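Local atomic coordinates of NADPH Quinone Oxidoreductase (PDB entry 4F8Y), a protein that probably catalyses the FAD-dependent, two-electron reduction of quinones such as menadione at the expense of NADPH. Residues 6-10 with 37-41; 80-84 with 125-129; 116-122 with 153-157. One frame throughout, in Å; residues are numbered along the deposited sequence.

Contact 1 (6-10 with 37-41); sequences VYTHP and DLYAE. With FAD (flavin-adenine dinucleotide), chain E.
Pro10 lies over one face of the Tyr39 ring, and this pair forms the tight end of the contact. Pro10 CB stands 3.9 Å from the ring centroid, 24° off its normal, a CH-pi contact, while Pro10 CD sits near CE2 and CZ of the same ring. At the edge of that ring, Thr8 CG2 comes to 4.0 Å from Tyr39 CE2. The Tyr39 hydroxyl goes across the dimer interface to the backbone O of Leu47 of the second subunit. Leu38 CD1 touches both Thr8 OG1 and Val6 CG1, the latter at 3.8 Å.

The partly exposed side belongs to Asp37, whose carboxylate stands at the edge of the Tyr7 ring with the two planes 88° apart. With CG anti to the backbone N (chi1 -170°), OD1 can accept from Ala40 N at 3.0 Å, an Asx motif in which the donor meets OD1 from above the carboxylate plane. Where strand 2-7 ends, the backbones are joined by Leu38 N donating to Tyr7 O at 3.2 Å. A water beside this bond donates to Tyr7 O and Asp37 OD1 and accepts from His9 N and Tyr39 N.

His9 turns away from segment 37-41, and its NE2 donates to FAD O2P at 2.6 Å. The chemistry thus implies a loop fixed by water and proline-aromatic packing on one flank, while its histidine grips the cofactor's diphosphate on the other.

Contact 2 (80-84 with 125-129); sequences IFPIW and ITTHN. With FAD (flavin-adenine dinucleotide), chain E; VK3 (menadione), chain H.
Ile125 opens the second segment by laying its CD1 beside Ile80 CG1 at 4.0 Å, while its carbonyl O accepts from Phe81 N at 3.1 Å. These are neighbouring parallel strands at the centre of a flavodoxin-like sheet, their short axes 17° apart.

Thr126 comes next, on the other face of the sheet. Its CG2 reaches Phe81 CE1 at 3.5 Å and also touches Ile83 CD1; its hydroxyl turns to the backbone O of Thr161 in strand 155-163.

Thr127 N gives a weak bond to Phe81 O, and its O takes a nearly straight one from Ile83 N at 2.9 Å. With OG1 placed between its own backbone N and carbonyl carbon (chi1 58°), the hydroxyl is hydrogen-bonded to the ribityl O4' of FAD at 2.8 Å. Asn16 also binds this OG1.

At His128 the chain leaves the strand: CB packs on Ile83 CB, and ND1 pairs with the backbone N of Thr130. Ile83 O accepts from FAD O2' at 2.8 Å.

Asn129 ends the segment, its N donating to the flavin O2 at 2.7 Å and its ND2, hydrogen-bonded to Glu167 OE1, lying against menadione C7K. Hydrogen bonds to the ribityl chain and to flavin O2 imply that the strand ends and the loops just past them supply part of the cofactor's grip, and donation to O2 would probably favour negative charge on the reduced ring.

Contact 3 (116-122 with 153-157); sequences HLQGKSA and CAISP
The backbones meet at the start of two parallel strands, 120-122 and 155-157, whose short axes come within 4.5 Å at an angle of 60°. The contact joins the beginnings of the two strands of the beta-alpha-beta unit formed by strand 120-127, helix 143-150 and strand 155-163 of the flavodoxin-like fold. Three backbone hydrogen bonds tie it together: Leu117 N to Cys153 O at 2.8 Å, Ser156 N to Lys120 O at 2.8 Å, and Ala122 N to Pro157 O at 3.1 Å.

Both segments turn sharply before their strands begin. A type II turn runs from Leu117 to Lys120, with Gly119 at a positive phi where a side chain would collide with the preceding carbonyl. Across from it, Ala154, also at positive phi, is the C-prime residue of the Schellman motif that ends helix 143-150. Its methyl faces Gln118 N, and Gln118 CA approaches Ala154 O in a CA-H...O contact.

Leu117 and Ile155 make up the apolar centre, lying side by side and pointing the same way, their CD1 atoms 3.8 Å apart. Cys153 CB joins them on Leu117 CD1, and Phe100 and Ala105 pack on both Leu117 and Cys153. The branching of Ile155 divides its work: CG1, anti to the carbonyl carbon (chi1 -72°), leans on Leu117 CB and Lys120 CB, whereas CG2 is directed to the other strand's Ser121 and Ala122. Leu150 of helix 143-150 packs on both Ile155 and Ala122.

Lys120 and Ser121 find polar partners outside the pair. Lys120 extends away to bond the carbonyls of Ala74 and Thr72, and Ser121 OG bonds His76. Beyond a cis peptide bond, the ring of Pro157 closes the contact, its CD set 3.8 Å from Ser121 CB.

How the contacts relate
The three contacts draw on a single five-stranded parallel sheet, ordered 32-37, 2-7, 76-82, 120-127, 155-163. Contacts 1 and 2, with centres 13 Å apart, lie at the C-terminal ends of adjacent strands 2-7 and 76-82, touch one another and both reach FAD; cofactor binding at these strand ends is usual for the flavodoxin-like fold. The centre of contact 3 is 22 Å from each of theirs, across the chain's centre. Contact 1 closes before either of the others opens, whereas contacts 2 and 3 interleave, their segments alternating along the chain. Strand 120-127 runs from contact 3 to contact 2. The Cys153 side chain of contact 3 also lies about 7 Å from a bound menadione.

Contact 1 (6-10 with 37-41)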
loop_
_atom_site.group_PDB
_atom_site.type_symbol
_atom_site.label_atom_id
_atom_site.label_comp_id
_atom_site.label_asym_id
_atom_site.label_seq_id
_atom_site.Cartn_x
_atom_site.Cartn_y
_atom_site.Cartn_z
ATOM N N VAL A 6 6.370 -14.699 -1.038
ATOM C CA VAL A 6 6.810 -13.341 -0.725
ATOM C C VAL A 6 6.360 -13.001 0.700
ATOM O O VAL A 6 5.166 -12.915 0.977
ATOM C CB VAL A 6 6.277 -12.302 -1.736
ATOM C CG1 VAL A 6 6.878 -10.938 -1.460
ATOM C CG2 VAL A 6 6.599 -12.740 -3.151
ATOM N N TYR A 7 7.331 -12.823 1.594
ATOM C CA TYR A 7 7.069 -12.675 3.026
ATOM C C TYR A 7 7.434 -11.267 3.533
ATOM O O TYR A 7 8.504 -10.725 3.219
ATOM C CB TYR A 7 7.816 -13.772 3.803
ATOM C CG TYR A 7 8.022 -13.499 5.281
ATOM C CD1 TYR A 7 7.038 -13.812 6.212
ATOM C CD2 TYR A 7 9.214 -12.945 5.747
ATOM C CE1 TYR A 7 7.231 -13.569 7.569
ATOM C CE2 TYR A 7 9.411 -12.695 7.094
ATOM C CZ TYR A 7 8.419 -13.013 8.000
ATOM O OH TYR A 7 8.614 -12.762 9.340
ATOM N N THR A 8 6.535 -10.688 4.319
ATOM C CA THR A 8 6.643 -9.295 4.712
ATOM C C THR A 8 6.387 -9.126 6.205
ATOM O O THR A 8 5.240 -9.105 6.646
ATOM C CB THR A 8 5.633 -8.417 3.922
ATOM O OG1 THR A 8 5.840 -8.587 2.513
ATOM C CG2 THR A 8 5.790 -6.936 4.279
ATOM N N HIS A 9 7.460 -9.017 6.977
ATOM C CA HIS A 9 7.351 -8.620 8.368
ATOM C C HIS A 9 8.713 -8.245 8.913
ATOM O O HIS A 9 9.688 -8.937 8.663
ATOM C CB HIS A 9 6.725 -9.719 9.222
ATOM C CG HIS A 9 6.054 -9.197 10.454
ATOM N ND1 HIS A 9 6.759 -8.691 11.525
ATOM C CD2 HIS A 9 4.745 -9.067 10.769
ATOM C CE1 HIS A 9 5.912 -8.284 12.454
ATOM N NE2 HIS A 9 4.684 -8.504 12.021
ATOM N N PRO A 10 8.790 -7.132 9.654
ATOM C CA PRO A 10 10.098 -6.672 10.129
ATOM C C PRO A 10 10.643 -7.515 11.285
ATOM O O PRO A 10 11.839 -7.430 11.573
ATOM C CB PRO A 10 9.804 -5.239 10.597
ATOM C CG PRO A 10 8.355 -5.256 10.935
ATOM C CD PRO A 10 7.749 -6.111 9.865
ATOM N N ASP A 37 12.204 -12.836 1.440
ATOM C CA ASP A 37 12.017 -12.038 2.638
ATOM C C ASP A 37 12.371 -10.591 2.278
ATOM O O ASP A 37 13.553 -10.211 2.241
ATOM C CB ASP A 37 12.913 -12.590 3.752
ATOM C CG ASP A 37 12.618 -11.984 5.113
ATOM O OD1 ASP A 37 12.181 -10.822 5.192
ATOM O OD2 ASP A 37 12.854 -12.672 6.121
ATOM N N LEU A 38 11.352 -9.791 1.974
ATOM C CA LEU A 38 11.584 -8.415 1.537
ATOM C C LEU A 38 12.394 -7.617 2.573
ATOM O O LEU A 38 13.262 -6.814 2.214
ATOM C CB LEU A 38 10.256 -7.716 1.212
ATOM C CG LEU A 38 9.422 -8.321 0.084
ATOM C CD1 LEU A 38 8.109 -7.575 -0.061
ATOM C CD2 LEU A 38 10.199 -8.328 -1.216
ATOM N N TYR A 39 12.119 -7.849 3.856
ATOM C CA TYR A 39 12.821 -7.143 4.929
ATOM C C TYR A 39 14.277 -7.586 5.070
ATOM O O TYR A 39 15.172 -6.765 5.269
ATOM C CB TYR A 39 12.071 -7.293 6.260
ATOM C CG TYR A 39 11.054 -6.196 6.507
ATOM C CD1 TYR A 39 11.427 -5.016 7.134
ATOM C CD2 TYR A 39 9.729 -6.334 6.103
ATOM C CE1 TYR A 39 10.514 -4.003 7.357
ATOM C CE2 TYR A 39 8.807 -5.332 6.325
ATOM C CZ TYR A 39 9.207 -4.162 6.953
ATOM O OH TYR A 39 8.304 -3.142 7.186
ATOM N N ALA A 40 14.503 -8.890 4.970
ATOM C CA ALA A 40 15.850 -9.455 4.977
ATOM C C ALA A 40 16.639 -9.053 3.736
ATOM O O ALA A 40 17.867 -8.995 3.777
ATOM C CB ALA A 40 15.788 -10.974 5.098
ATOM N N GLU A 41 15.930 -8.776 2.639
ATOM C CA GLU A 41 16.545 -8.348 1.381
ATOM C C GLU A 41 16.880 -6.861 1.384
ATOM O O GLU A 41 17.554 -6.373 0.473
ATOM C CB GLU A 41 15.621 -8.658 0.198
ATOM C CG GLU A 41 15.451 -10.147 -0.070
ATOM C CD GLU A 41 16.389 -10.659 -1.143
ATOM O OE1 GLU A 41 16.201 -10.272 -2.308
ATOM O OE2 GLU A 41 17.302 -11.453 -0.832
HETATM P PA FAD E . 2.850 -10.259 16.614
HETATM O O1A FAD E . 2.803 -8.843 17.451
HETATM O O2A FAD E . 4.222 -10.549 16.207
HETATM O O5B FAD E . 2.257 -11.471 17.533
HETATM C C5B FAD E . 0.891 -11.465 17.847
HETATM C C4B FAD E . 0.509 -12.497 18.895
HETATM O O4B FAD E . 0.749 -13.900 18.544
HETATM C C3B FAD E . 1.254 -12.369 20.286
HETATM O O3B FAD E . 0.502 -12.308 21.463
HETATM C C2B FAD E . 2.354 -13.407 20.169
HETATM O O2B FAD E . 3.102 -13.698 21.318
HETATM C C1B FAD E . 1.593 -14.480 19.497
HETATM N N9A FAD E . 2.390 -15.557 18.916
HETATM C C8A FAD E . 3.600 -15.473 18.355
HETATM N N7A FAD E . 3.959 -16.737 17.921
HETATM C C5A FAD E . 2.931 -17.598 18.231
HETATM C C6A FAD E . 2.761 -18.947 18.032
HETATM N N6A FAD E . 3.804 -19.722 17.377
HETATM N N1A FAD E . 1.641 -19.551 18.445
HETATM C C2A FAD E . 0.666 -18.838 19.062
HETATM N N3A FAD E . 0.838 -17.502 19.257
HETATM C C4A FAD E . 1.966 -16.892 18.840
HETATM N N1 FAD E . -5.023 -4.420 12.123
HETATM C C2 FAD E . -6.493 -4.023 11.919
HETATM O O2 FAD E . -7.403 -5.073 11.883
HETATM N N3 FAD E . -6.639 -3.025 10.739
HETATM C C4 FAD E . -5.588 -1.855 10.509
HETATM O O4 FAD E . -5.604 -1.345 9.218
HETATM C C4X FAD E . -4.161 -2.202 10.988
HETATM N N5 FAD E . -3.049 -1.271 10.821
HETATM C C5X FAD E . -1.771 -1.484 11.473
HETATM C C6 FAD E . -0.728 -0.574 11.173
HETATM C C7 FAD E . 0.496 -0.742 11.757
HETATM C C7M FAD E . 1.628 0.226 11.427
HETATM C C8 FAD E . 0.699 -1.768 12.614
HETATM C C8M FAD E . 2.066 -1.962 13.265
HETATM C C9 FAD E . -0.313 -2.644 12.902
HETATM C C9A FAD E . -1.581 -2.476 12.305
HETATM N N10 FAD E . -2.626 -3.424 12.621
HETATM C C10 FAD E . -3.964 -3.337 12.020
HETATM C "C1'" FAD E . -2.323 -4.602 13.404
HETATM C "C2'" FAD E . -1.701 -5.784 12.660
HETATM O "O2'" FAD E . -2.412 -6.253 11.541
HETATM C "C3'" FAD E . -1.252 -6.875 13.611
HETATM O "O3'" FAD E . -0.366 -6.424 14.593
HETATM C "C4'" FAD E . -0.700 -8.057 12.838
HETATM O "O4'" FAD E . -1.480 -8.449 11.754
HETATM C "C5'" FAD E . -0.348 -9.236 13.715
HETATM O "O5'" FAD E . 0.605 -10.057 13.130
HETATM P P FAD E . 2.113 -9.934 13.761
HETATM O O1P FAD E . 3.067 -11.075 13.057
HETATM O O2P FAD E . 2.631 -8.584 13.550
HETATM O O3P FAD E . 1.789 -10.169 15.362
HETATM O O HOH W 1 9.986 -9.524 5.038
#

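Contact 2 (80-84 with 125-129)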
loop_
_atom_site.group_PDB
_atom_site.type_symbol
_atom_site.label_atom_id
_atom_site.label_comp_id
_atom_site.label_asym_id
_atom_site.label_seq_id
_atom_site.Cartn_x
_atom_site.Cartn_y
_atom_site.Cartn_z
ATOM N N ILE A 80 2.506 -13.485 2.272
ATOM C CA ILE A 80 2.285 -13.466 3.721
ATOM C C ILE A 80 2.583 -12.085 4.309
ATOM O O ILE A 80 3.722 -11.621 4.259
ATOM C CB ILE A 80 3.173 -14.515 4.446
ATOM C CG1 ILE A 80 2.868 -15.928 3.942
ATOM C CG2 ILE A 80 2.992 -14.418 5.973
ATOM C CD1 ILE A 80 3.855 -16.967 4.425
ATOM N N PHE A 81 1.573 -11.433 4.883
ATOM C CA PHE A 81 1.774 -10.102 5.465
ATOM C C PHE A 81 0.728 -9.687 6.507
ATOM O O PHE A 81 -0.418 -10.148 6.451
ATOM C CB PHE A 81 1.883 -9.028 4.357
ATOM C CG PHE A 81 0.666 -8.922 3.470
ATOM C CD1 PHE A 81 -0.379 -8.074 3.797
ATOM C CD2 PHE A 81 0.580 -9.653 2.296
ATOM C CE1 PHE A 81 -1.496 -7.974 2.973
ATOM C CE2 PHE A 81 -0.529 -9.552 1.469
ATOM C CZ PHE A 81 -1.569 -8.713 1.809
ATOM N N PRO A 82 1.126 -8.811 7.460
ATOM C CA PRO A 82 0.150 -8.173 8.355
ATOM C C PRO A 82 -0.578 -7.063 7.614
ATOM O O PRO A 82 0.017 -6.410 6.754
ATOM C CB PRO A 82 1.012 -7.531 9.455
ATOM C CG PRO A 82 2.434 -7.667 9.032
ATOM C CD PRO A 82 2.491 -8.294 7.665
ATOM N N ILE A 83 -1.846 -6.852 7.943
ATOM C CA ILE A 83 -2.557 -5.681 7.464
ATOM C C ILE A 83 -2.042 -4.446 8.208
ATOM O O ILE A 83 -2.125 -4.385 9.438
ATOM C CB ILE A 83 -4.077 -5.818 7.685
ATOM C CG1 ILE A 83 -4.650 -6.885 6.753
ATOM C CG2 ILE A 83 -4.780 -4.490 7.442
ATOM C CD1 ILE A 83 -4.287 -6.676 5.296
ATOM N N TRP A 84 -1.482 -3.486 7.472
ATOM C CA TRP A 84 -1.148 -2.175 8.042
ATOM C C TRP A 84 -1.973 -1.091 7.346
ATOM O O TRP A 84 -1.897 -0.917 6.122
ATOM C CB TRP A 84 0.351 -1.843 7.918
ATOM C CG TRP A 84 1.283 -2.702 8.739
ATOM C CD1 TRP A 84 0.945 -3.588 9.725
ATOM C CD2 TRP A 84 2.711 -2.724 8.651
ATOM N NE1 TRP A 84 2.079 -4.170 10.245
ATOM C CE2 TRP A 84 3.174 -3.655 9.606
ATOM C CE3 TRP A 84 3.644 -2.048 7.855
ATOM C CZ2 TRP A 84 4.531 -3.931 9.780
ATOM C CZ3 TRP A 84 4.989 -2.317 8.033
ATOM C CH2 TRP A 84 5.420 -3.253 8.986
ATOM N N ILE A 125 -2.015 -14.738 2.458
ATOM C CA ILE A 125 -2.267 -14.976 3.876
ATOM C C ILE A 125 -2.115 -13.684 4.681
ATOM O O ILE A 125 -1.024 -13.123 4.778
ATOM C CB ILE A 125 -1.374 -16.096 4.467
ATOM C CG1 ILE A 125 -1.402 -17.335 3.573
ATOM C CG2 ILE A 125 -1.859 -16.468 5.863
ATOM C CD1 ILE A 125 -0.293 -18.318 3.866
ATOM N N THR A 126 -3.227 -13.227 5.247
ATOM C CA THR A 126 -3.260 -11.970 5.980
ATOM C C THR A 126 -3.506 -12.185 7.472
ATOM O O THR A 126 -4.147 -13.156 7.882
ATOM C CB THR A 126 -4.359 -11.010 5.436
ATOM O OG1 THR A 126 -5.465 -11.773 4.945
ATOM C CG2 THR A 126 -3.834 -10.158 4.308
ATOM N N THR A 127 -2.979 -11.266 8.273
ATOM C CA THR A 127 -3.291 -11.181 9.692
ATOM C C THR A 127 -3.799 -9.760 10.003
ATOM O O THR A 127 -3.349 -8.789 9.404
ATOM C CB THR A 127 -2.057 -11.553 10.562
ATOM O OG1 THR A 127 -0.948 -10.698 10.250
ATOM C CG2 THR A 127 -1.651 -12.990 10.307
ATOM N N HIS A 128 -4.757 -9.642 10.917
ATOM C CA HIS A 128 -5.218 -8.329 11.384
ATOM C C HIS A 128 -6.118 -8.452 12.624
ATOM O O HIS A 128 -6.441 -9.558 13.051
ATOM C CB HIS A 128 -5.917 -7.550 10.264
ATOM C CG HIS A 128 -7.121 -8.243 9.702
ATOM N ND1 HIS A 128 -8.356 -8.208 10.315
ATOM C CD2 HIS A 128 -7.278 -8.984 8.580
ATOM C CE1 HIS A 128 -9.220 -8.903 9.597
ATOM N NE2 HIS A 128 -8.594 -9.383 8.538
ATOM N N ASN A 129 -6.515 -7.314 13.193
ATOM C CA ASN A 129 -7.296 -7.277 14.435
ATOM C C ASN A 129 -8.792 -6.994 14.272
ATOM O O ASN A 129 -9.500 -6.816 15.267
ATOM C CB ASN A 129 -6.716 -6.229 15.379
ATOM C CG ASN A 129 -5.476 -6.695 16.056
ATOM O OD1 ASN A 129 -5.357 -7.871 16.402
ATOM N ND2 ASN A 129 -4.538 -5.784 16.266
HETATM P PA FAD E . 2.850 -10.259 16.614
HETATM O O1A FAD E . 2.803 -8.843 17.451
HETATM O O2A FAD E . 4.222 -10.549 16.207
HETATM O O5B FAD E . 2.257 -11.471 17.533
HETATM C C5B FAD E . 0.891 -11.465 17.847
HETATM C C4B FAD E . 0.509 -12.497 18.895
HETATM O O4B FAD E . 0.749 -13.900 18.544
HETATM C C3B FAD E . 1.254 -12.369 20.286
HETATM O O3B FAD E . 0.502 -12.308 21.463
HETATM C C2B FAD E . 2.354 -13.407 20.169
HETATM O O2B FAD E . 3.102 -13.698 21.318
HETATM C C1B FAD E . 1.593 -14.480 19.497
HETATM N N9A FAD E . 2.390 -15.557 18.916
HETATM C C8A FAD E . 3.600 -15.473 18.355
HETATM N N7A FAD E . 3.959 -16.737 17.921
HETATM C C5A FAD E . 2.931 -17.598 18.231
HETATM C C6A FAD E . 2.761 -18.947 18.032
HETATM N N6A FAD E . 3.804 -19.722 17.377
HETATM N N1A FAD E . 1.641 -19.551 18.445
HETATM C C2A FAD E . 0.666 -18.838 19.062
HETATM N N3A FAD E . 0.838 -17.502 19.257
HETATM C C4A FAD E . 1.966 -16.892 18.840
HETATM N N1 FAD E . -5.023 -4.420 12.123
HETATM C C2 FAD E . -6.493 -4.023 11.919
HETATM O O2 FAD E . -7.403 -5.073 11.883
HETATM N N3 FAD E . -6.639 -3.025 10.739
HETATM C C4 FAD E . -5.588 -1.855 10.509
HETATM O O4 FAD E . -5.604 -1.345 9.218
HETATM C C4X FAD E . -4.161 -2.202 10.988
HETATM N N5 FAD E . -3.049 -1.271 10.821
HETATM C C5X FAD E . -1.771 -1.484 11.473
HETATM C C6 FAD E . -0.728 -0.574 11.173
HETATM C C7 FAD E . 0.496 -0.742 11.757
HETATM C C7M FAD E . 1.628 0.226 11.427
HETATM C C8 FAD E . 0.699 -1.768 12.614
HETATM C C8M FAD E . 2.066 -1.962 13.265
HETATM C C9 FAD E . -0.313 -2.644 12.902
HETATM C C9A FAD E . -1.581 -2.476 12.305
HETATM N N10 FAD E . -2.626 -3.424 12.621
HETATM C C10 FAD E . -3.964 -3.337 12.020
HETATM C "C1'" FAD E . -2.323 -4.602 13.404
HETATM C "C2'" FAD E . -1.701 -5.784 12.660
HETATM O "O2'" FAD E . -2.412 -6.253 11.541
HETATM C "C3'" FAD E . -1.252 -6.875 13.611
HETATM O "O3'" FAD E . -0.366 -6.424 14.593
HETATM C "C4'" FAD E . -0.700 -8.057 12.838
HETATM O "O4'" FAD E . -1.480 -8.449 11.754
HETATM C "C5'" FAD E . -0.348 -9.236 13.715
HETATM O "O5'" FAD E . 0.605 -10.057 13.130
HETATM P P FAD E . 2.113 -9.934 13.761
HETATM O O1P FAD E . 3.067 -11.075 13.057
HETATM O O2P FAD E . 2.631 -8.584 13.550
HETATM O O3P FAD E . 1.789 -10.169 15.362
HETATM C C1K VK3 H . -4.528 0.534 13.374
HETATM O O1K VK3 H . -3.292 1.192 13.370
HETATM C C2K VK3 H . -5.647 1.062 12.541
HETATM C C3K VK3 H . -6.876 0.426 12.551
HETATM C C4K VK3 H . -7.065 -0.732 13.353
HETATM O O4K VK3 H . -8.330 -1.353 13.357
HETATM C C5K VK3 H . -5.982 -1.242 14.153
HETATM C C6K VK3 H . -6.147 -2.397 14.962
HETATM C C7K VK3 H . -5.106 -2.873 15.719
HETATM C C8K VK3 H . -3.787 -2.184 15.703
HETATM C C9K VK3 H . -3.632 -1.071 14.927
HETATM C C10 VK3 H . -4.702 -0.577 14.140
HETATM C C11 VK3 H . -8.037 0.970 11.717
#

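Contact 3 (116-122 with 153-157)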
loop_
_atom_site.group_PDB
_atom_site.type_symbol
_atom_site.label_atom_id
_atom_site.label_comp_id
_atom_site.label_asym_id
_atom_site.label_seq_id
_atom_site.Cartn_x
_atom_site.Cartn_y
_atom_site.Cartn_z
ATOM N N HIS A 116 0.006 -10.235 -18.193
ATOM C CA HIS A 116 1.117 -10.997 -18.782
ATOM C C HIS A 116 1.629 -12.140 -17.898
ATOM O O HIS A 116 2.578 -12.838 -18.268
ATOM C CB HIS A 116 2.293 -10.074 -19.107
ATOM C CG HIS A 116 2.051 -9.168 -20.274
ATOM N ND1 HIS A 116 3.073 -8.536 -20.951
ATOM C CD2 HIS A 116 0.905 -8.791 -20.887
ATOM C CE1 HIS A 116 2.564 -7.798 -21.921
ATOM N NE2 HIS A 116 1.251 -7.939 -21.907
ATOM N N LEU A 117 1.003 -12.325 -16.739
ATOM C CA LEU A 117 1.445 -13.330 -15.777
ATOM C C LEU A 117 0.509 -14.533 -15.746
ATOM O O LEU A 117 0.318 -15.160 -14.708
ATOM C CB LEU A 117 1.589 -12.709 -14.387
ATOM C CG LEU A 117 2.590 -11.548 -14.331
ATOM C CD1 LEU A 117 2.700 -10.975 -12.925
ATOM C CD2 LEU A 117 3.959 -11.994 -14.851
ATOM N N GLN A 118 -0.067 -14.843 -16.903
ATOM C CA GLN A 118 -0.893 -16.036 -17.091
ATOM C C GLN A 118 -0.123 -17.310 -16.756
ATOM O O GLN A 118 1.093 -17.369 -16.905
ATOM C CB GLN A 118 -1.402 -16.102 -18.532
ATOM C CG GLN A 118 -0.315 -15.902 -19.594
ATOM C CD GLN A 118 -0.056 -14.432 -19.909
ATOM O OE1 GLN A 118 -0.822 -13.556 -19.507
ATOM N NE2 GLN A 118 1.021 -14.161 -20.639
ATOM N N GLY A 119 -0.841 -18.329 -16.293
ATOM C CA GLY A 119 -0.228 -19.592 -15.918
ATOM C C GLY A 119 0.171 -19.623 -14.457
ATOM O O GLY A 119 0.709 -20.616 -13.969
ATOM N N LYS A 120 -0.090 -18.523 -13.757
ATOM C CA LYS A 120 0.229 -18.428 -12.342
ATOM C C LYS A 120 -1.023 -18.337 -11.484
ATOM O O LYS A 120 -2.058 -17.846 -11.924
ATOM C CB LYS A 120 1.150 -17.237 -12.066
ATOM C CG LYS A 120 2.484 -17.337 -12.785
ATOM C CD LYS A 120 3.380 -16.148 -12.494
ATOM C CE LYS A 120 4.253 -15.820 -13.696
ATOM N NZ LYS A 120 5.124 -16.959 -14.084
ATOM N N SER A 121 -0.913 -18.842 -10.261
ATOM C CA SER A 121 -1.954 -18.719 -9.247
ATOM C C SER A 121 -1.334 -18.149 -7.976
ATOM O O SER A 121 -0.125 -17.949 -7.906
ATOM C CB SER A 121 -2.606 -20.073 -8.967
ATOM O OG SER A 121 -1.635 -21.094 -8.864
ATOM N N ALA A 122 -2.152 -17.873 -6.972
ATOM C CA ALA A 122 -1.625 -17.251 -5.763
ATOM C C ALA A 122 -2.431 -17.564 -4.515
ATOM O O ALA A 122 -3.590 -17.956 -4.583
ATOM C CB ALA A 122 -1.502 -15.731 -5.946
ATOM N N CYS A 153 -3.267 -8.736 -13.751
ATOM C CA CYS A 153 -2.031 -9.258 -14.346
ATOM C C CYS A 153 -2.162 -10.706 -14.827
ATOM O O CYS A 153 -1.180 -11.308 -15.235
ATOM C CB CYS A 153 -0.866 -9.148 -13.357
ATOM S SG CYS A 153 -0.468 -7.464 -12.814
ATOM N N ALA A 154 -3.375 -11.251 -14.761
ATOM C CA ALA A 154 -3.697 -12.603 -15.243
ATOM C C ALA A 154 -3.293 -13.748 -14.303
ATOM O O ALA A 154 -3.033 -14.865 -14.748
ATOM C CB ALA A 154 -3.135 -12.833 -16.645
ATOM N N ILE A 155 -3.237 -13.464 -13.006
ATOM C CA ILE A 155 -2.932 -14.486 -12.009
ATOM C C ILE A 155 -4.238 -15.018 -11.437
ATOM O O ILE A 155 -5.066 -14.247 -10.958
ATOM C CB ILE A 155 -2.054 -13.920 -10.878
ATOM C CG1 ILE A 155 -0.629 -13.676 -11.389
ATOM C CG2 ILE A 155 -2.056 -14.861 -9.672
ATOM C CD1 ILE A 155 0.140 -12.640 -10.601
ATOM N N SER A 156 -4.426 -16.335 -11.502
ATOM C CA SER A 156 -5.691 -16.954 -11.121
ATOM C C SER A 156 -5.560 -18.475 -11.050
ATOM O O SER A 156 -4.828 -19.078 -11.837
ATOM C CB SER A 156 -6.792 -16.571 -12.116
ATOM O OG SER A 156 -7.997 -17.268 -11.845
ATOM N N PRO A 157 -6.264 -19.100 -10.096
ATOM C CA PRO A 157 -7.094 -18.403 -9.109
ATOM C C PRO A 157 -6.252 -17.648 -8.084
ATOM O O PRO A 157 -5.015 -17.680 -8.128
ATOM C CB PRO A 157 -7.835 -19.546 -8.412
ATOM C CG PRO A 157 -6.969 -20.724 -8.582
ATOM C CD PRO A 157 -6.299 -20.561 -9.913
#